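Local coordinates for uncharacterized protein (Pseudomonas aeruginosa PAO1, PDB 4R1D), which probably acts as the immunity protein that binds and inhibits the lipase Tle4, a toxin of the H2 type VI secretion system, protecting the producing cell, at residues G208-K214 against E226-S232; R237-F241 against F278-A284. The contacts are given in a common frame with arbitrary orientation. Numbering follows the deposited sequence.

Contact 1. Residues G208-K214 against E226-S232; sequences GMETLRK and EYLVAGS
Strands 209-214 and 226-232 run antiparallel at 150°, their axes 4.5 Å apart at closest approach. Ser232 N to Gly208 O (3.1 Å) closes one end; Met209-Gly231 and Thr211-Val229 are non-hydrogen-bonded pairs, and between them Glu210 and Ala230 form a hydrogen-bonded one (Glu210 N to Ala230 O 2.8 Å, Ala230 N to Glu210 O 3.0 Å). Beyond Thr211 the register slips by one: Leu212, with helix-like phi/psi of -84/-30, and Arg213 both face Leu228. Leu228 O accepts from Leu212 N (2.7 Å) and, weakly, Arg213 N (3.3 Å); Leu228 N gives to Arg213 O (2.8 Å). Lys214-Tyr227 follows as a non-hydrogen-bonded pair, CA-CA 4.4 Å. Small Ala230 leaves room for Leu212 beneath helix 281-292 (Leu212 CD1 to Ala230 CB 3.9 Å). On that face Arg213 NH1 bridges to Glu226 OE2 (3.0 Å); Arg213 also pairs with Asp289, Glu226 with His217 and Trp288. On the other, the long aliphatic chain of Lys214 can cover the Tyr227 ring (CH-pi, Lys214 CD 3.9 Å from its centroid) while its ammonium and the Tyr227 hydroxyl reach Asp196 of helix 191-205. One water lies 2.8 Å from Thr211 OG1 and Tyr227 OH. This is a beta hairpin with a classic bulge, at the edge of the large sheet.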
ATOM      1  N   GLY B 208      -8.433  12.903  26.526  1.00 21.05           N
ATOM      2  CA  GLY B 208      -7.674  11.786  27.057  1.00 19.64           C
ATOM      3  C   GLY B 208      -6.224  11.730  26.602  1.00 22.60           C
ATOM      4  O   GLY B 208      -5.465  10.892  27.089  1.00 21.05           O
ATOM      5  N   MET B 209      -5.845  12.602  25.664  1.00 22.03           N
ATOM      6  CA  MET B 209      -4.466  12.680  25.175  1.00 22.27           C
ATOM      7  C   MET B 209      -3.649  13.631  26.040  1.00 21.57           C
ATOM      8  O   MET B 209      -4.163  14.652  26.497  1.00 23.65           O
ATOM      9  CB  MET B 209      -4.421  13.177  23.722  1.00 19.92           C
ATOM     10  CG  MET B 209      -4.767  12.124  22.660  1.00 24.88           C
ATOM     11  SD  MET B 209      -3.636  10.716  22.627  1.00 25.48           S
ATOM     12  CE  MET B 209      -4.364   9.637  23.804  1.00 35.13           C
ATOM     13  N   GLU B 210      -2.380  13.308  26.258  1.00 20.10           N
ATOM     14  CA  GLU B 210      -1.477  14.258  26.891  1.00 22.74           C
ATOM     15  C   GLU B 210      -0.043  14.116  26.391  1.00 22.83           C
ATOM     16  O   GLU B 210       0.373  13.046  25.948  1.00 19.88           O
ATOM     17  CB  GLU B 210      -1.520  14.123  28.414  1.00 25.95           C
ATOM     18  CG  GLU B 210      -0.775  12.937  28.966  1.00 28.43           C
ATOM     19  CD  GLU B 210      -0.903  12.842  30.486  1.00 29.16           C
ATOM     20  OE1 GLU B 210      -1.663  11.976  30.956  1.00 29.17           O
ATOM     21  OE2 GLU B 210      -0.255  13.635  31.197  1.00 31.90           O
ATOM     22  N   THR B 211       0.703  15.211  26.447  1.00 20.10           N
ATOM     23  CA  THR B 211       2.119  15.156  26.146  1.00 24.98           C
ATOM     24  C   THR B 211       2.881  14.912  27.440  1.00 24.02           C
ATOM     25  O   THR B 211       2.753  15.675  28.392  1.00 28.87           O
ATOM     26  CB  THR B 211       2.601  16.452  25.479  1.00 28.43           C
ATOM     27  OG1 THR B 211       1.982  16.573  24.192  1.00 23.25           O
ATOM     28  CG2 THR B 211       4.113  16.437  25.303  1.00 23.32           C
ATOM     29  N   LEU B 212       3.666  13.843  27.481  1.00 20.96           N
ATOM     30  CA  LEU B 212       4.466  13.549  28.670  1.00 21.25           C
ATOM     31  C   LEU B 212       5.779  14.311  28.660  1.00 24.91           C
ATOM     32  O   LEU B 212       6.318  14.644  29.715  1.00 25.04           O
ATOM     33  CB  LEU B 212       4.746  12.049  28.806  1.00 18.90           C
ATOM     34  CG  LEU B 212       3.540  11.115  28.940  1.00 22.07           C
ATOM     35  CD1 LEU B 212       3.980   9.663  29.059  1.00 19.53           C
ATOM     36  CD2 LEU B 212       2.679  11.515  30.131  1.00 27.17           C
ATOM     37  N   ARG B 213       6.297  14.579  27.464  1.00 21.24           N
ATOM     38  CA  ARG B 213       7.612  15.167  27.329  1.00 20.00           C
ATOM     39  C   ARG B 213       7.838  15.665  25.912  1.00 23.39           C
ATOM     40  O   ARG B 213       7.416  15.031  24.942  1.00 21.83           O
ATOM     41  CB  ARG B 213       8.667  14.109  27.679  1.00 28.25           C
ATOM     42  CG  ARG B 213       9.793  14.590  28.557  1.00 33.78           C
ATOM     43  CD  ARG B 213      10.955  13.596  28.515  1.00 25.93           C
ATOM     44  NE  ARG B 213      10.904  12.589  29.571  1.00 25.43           N
ATOM     45  CZ  ARG B 213      11.662  11.493  29.578  1.00 28.71           C
ATOM     46  NH1 ARG B 213      12.499  11.260  28.572  1.00 23.03           N
ATOM     47  NH2 ARG B 213      11.577  10.623  30.578  1.00 22.79           N
ATOM     48  N   LYS B 214       8.504  16.804  25.789  1.00 25.88           N
ATOM     49  CA  LYS B 214       8.873  17.326  24.477  1.00 25.12           C
ATOM     50  C   LYS B 214      10.128  18.168  24.606  1.00 26.32           C
ATOM     51  O   LYS B 214      10.143  19.151  25.346  1.00 27.77           O
ATOM     52  CB  LYS B 214       7.741  18.168  23.878  1.00 23.82           C
ATOM     53  CG  LYS B 214       8.167  18.954  22.637  1.00 28.92           C
ATOM     54  CD  LYS B 214       7.038  19.812  22.080  1.00 28.52           C
ATOM     55  CE  LYS B 214       7.495  20.550  20.830  1.00 33.99           C
ATOM     56  NZ  LYS B 214       6.523  21.586  20.387  1.00 42.59           N
ATOM     57  N   GLU B 226      13.119  14.534  21.257  1.00 16.54           N
ATOM     58  CA  GLU B 226      12.049  13.573  21.493  1.00 19.49           C
ATOM     59  C   GLU B 226      10.706  14.239  21.724  1.00 18.73           C
ATOM     60  O   GLU B 226      10.628  15.397  22.117  1.00 17.51           O
ATOM     61  CB  GLU B 226      12.389  12.680  22.689  1.00 17.33           C
ATOM     62  CG  GLU B 226      12.282  13.394  24.012  1.00 19.97           C
ATOM     63  CD  GLU B 226      12.760  12.547  25.179  1.00 18.48           C
ATOM     64  OE1 GLU B 226      12.984  11.327  24.997  1.00 17.83           O
ATOM     65  OE2 GLU B 226      12.916  13.117  26.276  1.00 20.96           O
ATOM     66  N   TYR B 227       9.651  13.468  21.504  1.00 15.76           N
ATOM     67  CA  TYR B 227       8.300  13.928  21.689  1.00 16.07           C
ATOM     68  C   TYR B 227       7.571  12.700  22.195  1.00 15.24           C
ATOM     69  O   TYR B 227       7.556  11.669  21.528  1.00 16.62           O
ATOM     70  CB  TYR B 227       7.728  14.383  20.335  1.00 14.62           C
ATOM     71  CG  TYR B 227       6.683  15.472  20.424  1.00 18.04           C
ATOM     72  CD1 TYR B 227       5.714  15.455  21.414  1.00 18.65           C
ATOM     73  CD2 TYR B 227       6.675  16.521  19.517  1.00 19.64           C
ATOM     74  CE1 TYR B 227       4.752  16.456  21.495  1.00 21.17           C
ATOM     75  CE2 TYR B 227       5.719  17.527  19.589  1.00 18.43           C
ATOM     76  CZ  TYR B 227       4.760  17.485  20.582  1.00 24.94           C
ATOM     77  OH  TYR B 227       3.808  18.478  20.670  1.00 24.29           O
ATOM     78  N   LEU B 228       6.990  12.791  23.386  1.00 16.78           N
ATOM     79  CA  LEU B 228       6.416  11.618  24.038  1.00 18.70           C
ATOM     80  C   LEU B 228       4.965  11.887  24.402  1.00 18.67           C
ATOM     81  O   LEU B 228       4.680  12.824  25.150  1.00 19.47           O
ATOM     82  CB  LEU B 228       7.193  11.301  25.330  1.00 19.49           C
ATOM     83  CG  LEU B 228       8.426  10.394  25.302  1.00 26.62           C
ATOM     84  CD1 LEU B 228       9.426  10.757  24.231  1.00 21.65           C
ATOM     85  CD2 LEU B 228       9.100  10.396  26.675  1.00 27.79           C
ATOM     86  N   VAL B 229       4.045  11.080  23.885  1.00 17.49           N
ATOM     87  CA  VAL B 229       2.640  11.292  24.197  1.00 18.33           C
ATOM     88  C   VAL B 229       1.994  10.015  24.728  1.00 18.20           C
ATOM     89  O   VAL B 229       2.491   8.916  24.504  1.00 20.23           O
ATOM     90  CB  VAL B 229       1.851  11.835  22.979  1.00 21.55           C
ATOM     91  CG1 VAL B 229       2.557  13.063  22.391  1.00 18.24           C
ATOM     92  CG2 VAL B 229       1.681  10.761  21.925  1.00 17.70           C
ATOM     93  N   ALA B 230       0.906  10.174  25.463  1.00 18.67           N
ATOM     94  CA  ALA B 230       0.162   9.032  25.959  1.00 16.15           C
ATOM     95  C   ALA B 230      -1.303   9.413  26.015  1.00 20.77           C
ATOM     96  O   ALA B 230      -1.647  10.598  26.067  1.00 21.70           O
ATOM     97  CB  ALA B 230       0.661   8.617  27.327  1.00 22.06           C
ATOM     98  N   GLY B 231      -2.176   8.416  25.988  1.00 20.11           N
ATOM     99  CA  GLY B 231      -3.581   8.688  26.175  1.00 23.13           C
ATOM    100  C   GLY B 231      -4.440   7.510  26.556  1.00 25.08           C
ATOM    101  O   GLY B 231      -4.081   6.358  26.342  1.00 25.81           O
ATOM    102  N   SER B 232      -5.605   7.816  27.108  1.00 20.90           N
ATOM    103  CA  SER B 232      -6.502   6.782  27.594  1.00 21.11           C
ATOM    104  C   SER B 232      -7.866   6.882  26.938  1.00 21.27           C
ATOM    105  O   SER B 232      -8.424   7.964  26.809  1.00 22.47           O
ATOM    106  CB  SER B 232      -6.649   6.890  29.109  1.00 23.88           C
ATOM    107  OG  SER B 232      -5.439   6.523  29.753  1.00 30.83           O
TER
HETATM  108  O   HOH W   1       2.677  19.087  23.154  1.00 32.83           O

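Contact 2. Residues R237-F241 against F278-A284; sequences RGYTF and FKSDKEA
The Tyr239 ring is the apolar centre, held by chi1 -68° (m) and chi2 -83° between strand 237-241 and the start of helix 281-292; Tyr239 CA lies 8.6 Å from Ala284 CA, as does Arg237 CA from Phe278 CA. Ala284 CB sits over one face of the Tyr239 ring, 4.2 Å from the centroid and 19° off the normal, a CH-pi contact for which a small methyl lets the helix come close. Phe278 directs its edge to the Tyr239 ring face in an offset edge-to-face pair, centroids 5.7 Å apart and planes at 82°. Phe241, two residues on and so on the same face, brings CE2 to 4.1 Å from Ala284 CB. The helix thus packs on one face of an antiparallel sheet, an alpha/beta layer in which alternate strand residues meet its first turn; Phe241 also meets Trp288 edge-to-face. Ser280 is the N-cap, its OG accepting from Glu283 N at 3.0 Å, while Glu283 OE1 accepts from Lys279 N at 2.8 Å. At the polar edge Asp281 receives Tyr239 OH on OD1 at 2.6 Å. Arg237 makes a two-pronged salt bridge with Asp281, Arg237 NE to Asp281 OD1 and NH2 to OD2, both 2.9 Å; the guanidinium also holds Ser232 and Glu210. A water donates to Tyr239 OH at 2.6 Å and to Phe278 O at 3.1 Å.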
ATOM      1  N   ARG B 237      -4.701   2.289  28.016  1.00 27.31           N
ATOM      2  CA  ARG B 237      -3.762   3.388  27.825  1.00 30.26           C
ATOM      3  C   ARG B 237      -2.831   3.113  26.656  1.00 28.74           C
ATOM      4  O   ARG B 237      -2.254   2.027  26.549  1.00 31.51           O
ATOM      5  CB  ARG B 237      -2.935   3.617  29.089  1.00 29.05           C
ATOM      6  CG  ARG B 237      -2.065   4.872  29.046  1.00 24.87           C
ATOM      7  CD  ARG B 237      -2.188   5.636  30.355  1.00 26.33           C
ATOM      8  NE  ARG B 237      -1.412   6.873  30.402  1.00 24.76           N
ATOM      9  CZ  ARG B 237      -1.915   8.084  30.182  1.00 23.32           C
ATOM     10  NH1 ARG B 237      -3.201   8.234  29.864  1.00 25.67           N
ATOM     11  NH2 ARG B 237      -1.131   9.146  30.271  1.00 23.51           N
ATOM     12  N   GLY B 238      -2.693   4.104  25.784  1.00 21.89           N
ATOM     13  CA  GLY B 238      -1.776   4.026  24.661  1.00 24.14           C
ATOM     14  C   GLY B 238      -0.593   4.966  24.836  1.00 17.69           C
ATOM     15  O   GLY B 238      -0.624   5.892  25.646  1.00 20.13           O
ATOM     16  N   TYR B 239       0.456   4.728  24.060  1.00 17.59           N
ATOM     17  CA  TYR B 239       1.668   5.517  24.148  1.00 19.50           C
ATOM     18  C   TYR B 239       2.245   5.695  22.758  1.00 14.13           C
ATOM     19  O   TYR B 239       2.128   4.806  21.921  1.00 17.36           O
ATOM     20  CB  TYR B 239       2.711   4.778  24.982  1.00 16.96           C
ATOM     21  CG  TYR B 239       2.366   4.643  26.445  1.00 20.26           C
ATOM     22  CD1 TYR B 239       2.628   5.671  27.331  1.00 20.81           C
ATOM     23  CD2 TYR B 239       1.783   3.484  26.935  1.00 23.81           C
ATOM     24  CE1 TYR B 239       2.314   5.558  28.676  1.00 23.80           C
ATOM     25  CE2 TYR B 239       1.465   3.353  28.283  1.00 20.54           C
ATOM     26  CZ  TYR B 239       1.737   4.394  29.146  1.00 23.03           C
ATOM     27  OH  TYR B 239       1.437   4.282  30.487  1.00 23.89           O
ATOM     28  N   THR B 240       2.879   6.834  22.524  1.00 14.52           N
ATOM     29  CA  THR B 240       3.731   6.977  21.347  1.00 16.11           C
ATOM     30  C   THR B 240       4.926   7.854  21.706  1.00 12.55           C
ATOM     31  O   THR B 240       4.779   9.048  21.962  1.00 16.42           O
ATOM     32  CB  THR B 240       2.971   7.549  20.148  1.00 17.53           C
ATOM     33  OG1 THR B 240       1.874   6.683  19.828  1.00 20.78           O
ATOM     34  CG2 THR B 240       3.885   7.627  18.941  1.00 13.26           C
ATOM     35  N   PHE B 241       6.093   7.218  21.789  1.00 13.77           N
ATOM     36  CA  PHE B 241       7.339   7.875  22.160  1.00 16.05           C
ATOM     37  C   PHE B 241       8.209   7.923  20.917  1.00 14.80           C
ATOM     38  O   PHE B 241       8.402   6.898  20.252  1.00 16.92           O
ATOM     39  CB  PHE B 241       8.077   7.086  23.251  1.00 14.42           C
ATOM     40  CG  PHE B 241       7.356   7.032  24.568  1.00 19.65           C
ATOM     41  CD1 PHE B 241       6.150   7.697  24.757  1.00 18.99           C
ATOM     42  CD2 PHE B 241       7.884   6.294  25.621  1.00 20.59           C
ATOM     43  CE1 PHE B 241       5.488   7.637  25.972  1.00 20.39           C
ATOM     44  CE2 PHE B 241       7.224   6.224  26.837  1.00 19.69           C
ATOM     45  CZ  PHE B 241       6.029   6.897  27.016  1.00 21.54           C
ATOM     46  N   PHE B 278       1.916  -1.329  30.507  1.00 26.46           N
ATOM     47  CA  PHE B 278       2.770  -0.848  31.586  1.00 30.56           C
ATOM     48  C   PHE B 278       1.961  -0.592  32.843  1.00 26.99           C
ATOM     49  O   PHE B 278       0.766  -0.299  32.770  1.00 31.56           O
ATOM     50  CB  PHE B 278       3.476   0.447  31.174  1.00 26.41           C
ATOM     51  CG  PHE B 278       4.460   0.266  30.050  1.00 25.30           C
ATOM     52  CD1 PHE B 278       5.778  -0.077  30.313  1.00 26.17           C
ATOM     53  CD2 PHE B 278       4.063   0.436  28.735  1.00 27.45           C
ATOM     54  CE1 PHE B 278       6.689  -0.248  29.285  1.00 24.99           C
ATOM     55  CE2 PHE B 278       4.959   0.265  27.701  1.00 22.09           C
ATOM     56  CZ  PHE B 278       6.283  -0.076  27.978  1.00 23.06           C
ATOM     57  N   LYS B 279       2.629  -0.684  33.988  1.00 31.72           N
ATOM     58  CA  LYS B 279       2.000  -0.424  35.279  1.00 31.65           C
ATOM     59  C   LYS B 279       1.702   1.060  35.456  1.00 33.94           C
ATOM     60  O   LYS B 279       0.802   1.432  36.211  1.00 34.56           O
ATOM     61  CB  LYS B 279       2.908  -0.906  36.418  1.00 36.23           C
ATOM     62  CG  LYS B 279       3.308  -2.375  36.321  1.00 44.07           C
ATOM     63  CD  LYS B 279       4.369  -2.731  37.363  1.00 52.19           C
ATOM     64  CE  LYS B 279       4.872  -4.162  37.201  1.00 58.26           C
ATOM     65  NZ  LYS B 279       5.669  -4.358  35.950  1.00 55.37           N
ATOM     66  N   SER B 280       2.458   1.906  34.759  1.00 26.31           N
ATOM     67  CA  SER B 280       2.314   3.350  34.901  1.00 27.26           C
ATOM     68  C   SER B 280       3.104   4.070  33.815  1.00 23.53           C
ATOM     69  O   SER B 280       3.979   3.479  33.181  1.00 24.82           O
ATOM     70  CB  SER B 280       2.856   3.789  36.261  1.00 29.26           C
ATOM     71  OG  SER B 280       4.267   3.607  36.311  1.00 28.07           O
ATOM     72  N   ASP B 281       2.811   5.349  33.615  1.00 22.69           N
ATOM     73  CA  ASP B 281       3.606   6.160  32.704  1.00 24.76           C
ATOM     74  C   ASP B 281       5.055   6.180  33.154  1.00 27.69           C
ATOM     75  O   ASP B 281       5.974   6.182  32.333  1.00 21.23           O
ATOM     76  CB  ASP B 281       3.079   7.584  32.646  1.00 18.85           C
ATOM     77  CG  ASP B 281       1.723   7.677  31.982  1.00 19.36           C
ATOM     78  OD1 ASP B 281       1.237   6.647  31.482  1.00 20.75           O
ATOM     79  OD2 ASP B 281       1.161   8.790  31.947  1.00 24.00           O
ATOM     80  N   LYS B 282       5.262   6.206  34.467  1.00 24.30           N
ATOM     81  CA  LYS B 282       6.620   6.232  34.987  1.00 21.41           C
ATOM     82  C   LYS B 282       7.381   4.993  34.542  1.00 21.66           C
ATOM     83  O   LYS B 282       8.534   5.083  34.120  1.00 25.47           O
ATOM     84  CB  LYS B 282       6.619   6.344  36.515  1.00 27.87           C
ATOM     85  CG  LYS B 282       7.997   6.597  37.110  1.00 33.41           C
ATOM     86  CD  LYS B 282       7.909   6.841  38.615  1.00 36.27           C
ATOM     87  CE  LYS B 282       9.290   7.053  39.230  1.00 41.56           C
ATOM     88  NZ  LYS B 282      10.156   5.858  39.046  1.00 46.80           N
ATOM     89  N   GLU B 283       6.734   3.835  34.601  1.00 23.25           N
ATOM     90  CA  GLU B 283       7.380   2.604  34.161  1.00 21.79           C
ATOM     91  C   GLU B 283       7.720   2.637  32.663  1.00 24.75           C
ATOM     92  O   GLU B 283       8.804   2.225  32.265  1.00 19.49           O
ATOM     93  CB  GLU B 283       6.511   1.387  34.474  1.00 23.62           C
ATOM     94  CG  GLU B 283       7.155   0.071  34.068  1.00 28.88           C
ATOM     95  CD  GLU B 283       6.309  -1.138  34.421  1.00 35.43           C
ATOM     96  OE1 GLU B 283       5.299  -1.390  33.733  1.00 26.53           O
ATOM     97  OE2 GLU B 283       6.662  -1.840  35.389  1.00 48.35           O
ATOM     98  N   ALA B 284       6.793   3.125  31.841  1.00 22.22           N
ATOM     99  CA  ALA B 284       7.043   3.254  30.405  1.00 20.47           C
ATOM    100  C   ALA B 284       8.211   4.194  30.096  1.00 17.04           C
ATOM    101  O   ALA B 284       9.057   3.897  29.248  1.00 18.88           O
ATOM    102  CB  ALA B 284       5.777   3.715  29.684  1.00 21.54           C
TER
HETATM  103  O   HOH W   2      -0.015   2.577  31.813  1.00 30.08           O

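How the contacts relate
Following the chain from its N terminus, helix 191-205 leads into the outermost strand, 209-214, and contact 1 closes the loop of 11 residues that leads back to strand 225-233. A tight turn then starts strand 236-245, which pairs with 225-233 on its other side: Gly231 O lies 2.7 Å from Gly238 N. Contact 2 opens only here and closes a longer loop, which contains strand 256-263, when the chain returns as helix 281-292. The two loops are therefore in series, neither nested nor crossed. Arg237 of contact 2 reaches Glu210 and Ser232 of contact 1, and Leu212 touches Asp281, so one helix covers the hairpin and the next strand, while helix 191-205 packs on the opposite face.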